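Local coordinates for protein Trypsin/chymotrypsin inhibitor (Alocasia macrorrhizos, PDB 5YCZ) that inhibits the serine proteases trypsin and alpha-chymotrypsin as a homodimeric Kunitz-type inhibitor of beta-trefoil fold, at residues 30-41 / 78-88. Numbering follows the deposited sequence.
Sequences LTLAAPKGSCPL and FPEPTRCPQST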
loop_
_atom_site.group_PDB
_atom_site.type_symbol
_atom_site.label_atom_id
_atom_site.label_comp_id
_atom_site.label_asym_id
_atom_site.label_seq_id
_atom_site.Cartn_x
_atom_site.Cartn_y
_atom_site.Cartn_z
ATOM N N LEU A 30 -5.235 -5.628 -13.559
ATOM C CA LEU A 30 -4.466 -6.434 -12.614
ATOM C C LEU A 30 -5.082 -6.390 -11.219
ATOM O O LEU A 30 -5.731 -5.413 -10.837
ATOM C CB LEU A 30 -3.007 -5.973 -12.548
ATOM C CG LEU A 30 -2.316 -5.823 -13.904
ATOM C CD1 LEU A 30 -0.812 -5.601 -13.774
ATOM C CD2 LEU A 30 -2.559 -7.040 -14.727
ATOM N N THR A 31 -4.859 -7.461 -10.460
ATOM C CA THR A 31 -5.384 -7.617 -9.111
ATOM C C THR A 31 -4.481 -8.610 -8.361
ATOM O O THR A 31 -3.352 -8.886 -8.785
ATOM C CB THR A 31 -6.868 -8.036 -9.172
ATOM O OG1 THR A 31 -7.430 -8.146 -7.846
ATOM C CG2 THR A 31 -7.031 -9.355 -9.924
ATOM N N LEU A 32 -4.978 -9.128 -7.239
ATOM C CA LEU A 32 -4.254 -10.026 -6.355
ATOM C C LEU A 32 -5.089 -11.282 -6.165
ATOM O O LEU A 32 -6.298 -11.185 -5.964
ATOM C CB LEU A 32 -4.004 -9.366 -4.999
ATOM C CG LEU A 32 -3.016 -8.208 -4.974
ATOM C CD1 LEU A 32 -2.754 -7.696 -3.556
ATOM C CD2 LEU A 32 -1.727 -8.686 -5.618
ATOM N N ALA A 33 -4.460 -12.458 -6.219
ATOM C CA ALA A 33 -5.218 -13.706 -6.150
ATOM C C ALA A 33 -4.420 -14.821 -5.485
ATOM O O ALA A 33 -3.195 -14.897 -5.608
ATOM C CB ALA A 33 -5.656 -14.190 -7.537
ATOM N N ALA A 34 -5.147 -15.708 -4.803
ATOM C CA ALA A 34 -4.651 -16.984 -4.299
ATOM C C ALA A 34 -5.870 -17.787 -3.852
ATOM O O ALA A 34 -6.910 -17.195 -3.549
ATOM C CB ALA A 34 -3.653 -16.785 -3.153
ATOM N N PRO A 35 -5.806 -19.116 -3.816
ATOM C CA PRO A 35 -6.975 -19.876 -3.368
ATOM C C PRO A 35 -7.337 -19.499 -1.944
ATOM O O PRO A 35 -6.565 -18.860 -1.224
ATOM C CB PRO A 35 -6.524 -21.336 -3.465
ATOM C CG PRO A 35 -5.374 -21.304 -4.455
ATOM C CD PRO A 35 -4.692 -19.996 -4.214
ATOM N N LYS A 36 -8.547 -19.887 -1.554
ATOM C CA LYS A 36 -9.081 -19.477 -0.263
ATOM C C LYS A 36 -8.114 -19.836 0.853
ATOM O O LYS A 36 -7.771 -21.008 1.042
ATOM C CB LYS A 36 -10.445 -20.129 -0.026
ATOM C CG LYS A 36 -10.984 -19.913 1.377
ATOM C CD LYS A 36 -12.374 -19.273 1.374
ATOM C CE LYS A 36 -12.925 -19.142 2.811
ATOM N NZ LYS A 36 -11.853 -18.776 3.807
ATOM N N GLY A 37 -7.661 -18.814 1.576
ATOM C CA GLY A 37 -6.781 -19.013 2.706
ATOM C C GLY A 37 -5.339 -19.267 2.346
ATOM O O GLY A 37 -4.565 -19.699 3.209
ATOM N N SER A 38 -4.945 -19.020 1.108
ATOM C CA SER A 38 -3.556 -19.189 0.715
ATOM C C SER A 38 -2.843 -17.855 0.871
ATOM O O SER A 38 -3.408 -16.806 0.548
ATOM C CB SER A 38 -3.467 -19.683 -0.736
ATOM O OG SER A 38 -2.262 -20.388 -0.973
ATOM N N CYS A 39 -1.611 -17.886 1.376
ATOM C CA CYS A 39 -0.793 -16.681 1.380
ATOM C C CYS A 39 0.604 -17.048 0.916
ATOM O O CYS A 39 1.073 -18.152 1.203
ATOM C CB CYS A 39 -0.721 -16.019 2.767
ATOM S SG CYS A 39 -2.237 -15.106 3.289
ATOM N N PRO A 40 1.299 -16.146 0.186
ATOM C CA PRO A 40 0.868 -14.783 -0.150
ATOM C C PRO A 40 0.024 -14.726 -1.416
ATOM O O PRO A 40 -0.035 -15.709 -2.147
ATOM C CB PRO A 40 2.197 -14.028 -0.361
ATOM C CG PRO A 40 3.272 -15.071 -0.386
ATOM C CD PRO A 40 2.619 -16.429 -0.391
ATOM N N LEU A 41 -0.639 -13.592 -1.637
ATOM C CA LEU A 41 -1.290 -13.336 -2.908
ATOM C C LEU A 41 -0.242 -13.140 -3.993
ATOM O O LEU A 41 0.869 -12.663 -3.729
ATOM C CB LEU A 41 -2.182 -12.099 -2.816
ATOM C CG LEU A 41 -3.020 -12.002 -1.540
ATOM C CD1 LEU A 41 -3.909 -10.794 -1.631
ATOM C CD2 LEU A 41 -3.862 -13.252 -1.363
ATOM N N PHE A 78 -0.010 -2.565 -4.946
ATOM C CA PHE A 78 -1.419 -2.260 -4.809
ATOM C C PHE A 78 -1.583 -1.568 -3.459
ATOM O O PHE A 78 -1.498 -2.241 -2.411
ATOM C CB PHE A 78 -2.266 -3.524 -4.863
ATOM C CG PHE A 78 -2.243 -4.242 -6.182
ATOM C CD1 PHE A 78 -3.216 -3.994 -7.140
ATOM C CD2 PHE A 78 -1.283 -5.218 -6.445
ATOM C CE1 PHE A 78 -3.219 -4.685 -8.354
ATOM C CE2 PHE A 78 -1.279 -5.910 -7.653
ATOM C CZ PHE A 78 -2.257 -5.641 -8.611
ATOM N N PRO A 79 -1.803 -0.275 -3.418
ATOM C CA PRO A 79 -1.822 0.379 -2.092
ATOM C C PRO A 79 -3.144 0.161 -1.371
ATOM O O PRO A 79 -3.923 1.080 -1.125
ATOM C CB PRO A 79 -1.582 1.846 -2.444
ATOM C CG PRO A 79 -2.146 2.003 -3.795
ATOM C CD PRO A 79 -2.038 0.673 -4.519
ATOM N N GLU A 80 -3.437 -1.085 -1.035
ATOM C CA GLU A 80 -4.658 -1.374 -0.302
ATOM C C GLU A 80 -4.358 -2.455 0.717
ATOM O O GLU A 80 -3.345 -3.155 0.612
ATOM C CB GLU A 80 -5.812 -1.811 -1.220
ATOM C CG GLU A 80 -5.422 -2.720 -2.343
ATOM C CD GLU A 80 -6.588 -2.976 -3.284
ATOM O OE1 GLU A 80 -7.386 -3.904 -3.007
ATOM O OE2 GLU A 80 -6.719 -2.233 -4.293
ATOM N N PRO A 81 -5.192 -2.595 1.736
ATOM C CA PRO A 81 -5.020 -3.715 2.644
ATOM C C PRO A 81 -5.479 -4.976 1.950
ATOM O O PRO A 81 -6.140 -4.969 0.904
ATOM C CB PRO A 81 -5.896 -3.372 3.853
ATOM C CG PRO A 81 -6.240 -1.949 3.686
ATOM C CD PRO A 81 -6.276 -1.716 2.199
ATOM N N THR A 82 -5.148 -6.072 2.608
ATOM C CA THR A 82 -5.147 -7.377 1.999
ATOM C C THR A 82 -5.402 -8.363 3.115
ATOM O O THR A 82 -5.167 -8.060 4.288
ATOM C CB THR A 82 -3.802 -7.578 1.299
ATOM O OG1 THR A 82 -3.822 -6.915 0.029
ATOM C CG2 THR A 82 -3.424 -9.008 1.149
ATOM N N ARG A 83 -5.907 -9.535 2.748
ATOM C CA ARG A 83 -6.108 -10.610 3.708
ATOM C C ARG A 83 -4.816 -11.303 4.132
ATOM O O ARG A 83 -4.859 -12.170 5.016
ATOM C CB ARG A 83 -7.077 -11.649 3.127
ATOM C CG ARG A 83 -6.537 -12.444 1.945
ATOM C CD ARG A 83 -7.372 -13.699 1.774
ATOM N NE ARG A 83 -7.289 -14.300 0.450
ATOM C CZ ARG A 83 -6.459 -15.284 0.144
ATOM N NH1 ARG A 83 -5.638 -15.749 1.080
ATOM N NH2 ARG A 83 -6.454 -15.789 -1.091
ATOM N N CYS A 84 -3.684 -10.969 3.523
ATOM C CA CYS A 84 -2.396 -11.565 3.826
ATOM C C CYS A 84 -1.473 -10.512 4.417
ATOM O O CYS A 84 -1.625 -9.318 4.147
ATOM C CB CYS A 84 -1.736 -12.171 2.583
ATOM S SG CYS A 84 -2.593 -13.630 1.887
ATOM N N PRO A 85 -0.523 -10.925 5.256
ATOM C CA PRO A 85 0.289 -9.964 6.008
ATOM C C PRO A 85 1.497 -9.423 5.264
ATOM O O PRO A 85 2.115 -8.454 5.749
ATOM C CB PRO A 85 0.738 -10.801 7.198
ATOM C CG PRO A 85 0.936 -12.166 6.580
ATOM C CD PRO A 85 -0.248 -12.312 5.676
ATOM N N GLN A 86 1.862 -10.054 4.141
ATOM C CA GLN A 86 2.974 -9.602 3.315
ATOM C C GLN A 86 2.640 -8.266 2.672
ATOM O O GLN A 86 1.475 -7.955 2.404
ATOM C CB GLN A 86 3.285 -10.627 2.215
ATOM C CG GLN A 86 3.665 -11.995 2.735
ATOM C CD GLN A 86 2.457 -12.882 2.998
ATOM O OE1 GLN A 86 1.364 -12.659 2.462
ATOM N NE2 GLN A 86 2.647 -13.898 3.813
ATOM N N SER A 87 3.678 -7.477 2.406
ATOM C CA SER A 87 3.469 -6.236 1.672
ATOM C C SER A 87 2.870 -6.534 0.308
ATOM O O SER A 87 3.072 -7.606 -0.264
ATOM C CB SER A 87 4.781 -5.458 1.528
ATOM O OG SER A 87 5.668 -6.062 0.603
ATOM N N THR A 88 2.095 -5.593 -0.189
ATOM C CA THR A 88 1.567 -5.659 -1.540
ATOM C C THR A 88 2.541 -5.099 -2.582
ATOM O O THR A 88 2.117 -4.715 -3.680
ATOM C CB THR A 88 0.243 -4.912 -1.605
ATOM O OG1 THR A 88 0.419 -3.611 -1.028
ATOM C CG2 THR A 88 -0.821 -5.670 -0.826
#
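R83 reaches into the type II turn P35–S38, beside the disulfide C39–C84 (SG to SG 2.1 Å, chi3 -93°), where the loop after strand 30-33 of this beta-trefoil meets the loop between strands 74-77 and 91-93. From CB the chain sets CG between the backbone N and the carbonyl carbon (chi1 68°); CG and CD run on extended, carrying the guanidinium to the turn. NE skirts L41 CD2, which sits over the centre of one guanidinium face, 3.6 Å from CZ; G37 N lies off-centre over the opposite face. At the tip, NH1 donates to S38 O, tilted out of the carbonyl plane, and NH2 weakly to P35 O (3.1 Å). NH2 also touches A34 CB, while A34 O, 2.9 Å from NH2 at the guanidinium edge, is too poorly angled to bond. L41 CD2 leans on C84 SG, and CD1 meets T82 CG2 tip to tip (3.3 Å). Farther along, L32 CG makes a CH-pi contact over the F78 ring (4.1 Å to the centroid). F78 also touches L56 of the predicted reactive bond, while R83 packs on T105 of the second subunit. The disulfide ties the loops covalently; the guanidinium, received by backbone carbonyls, probably adds to that hold through its charge.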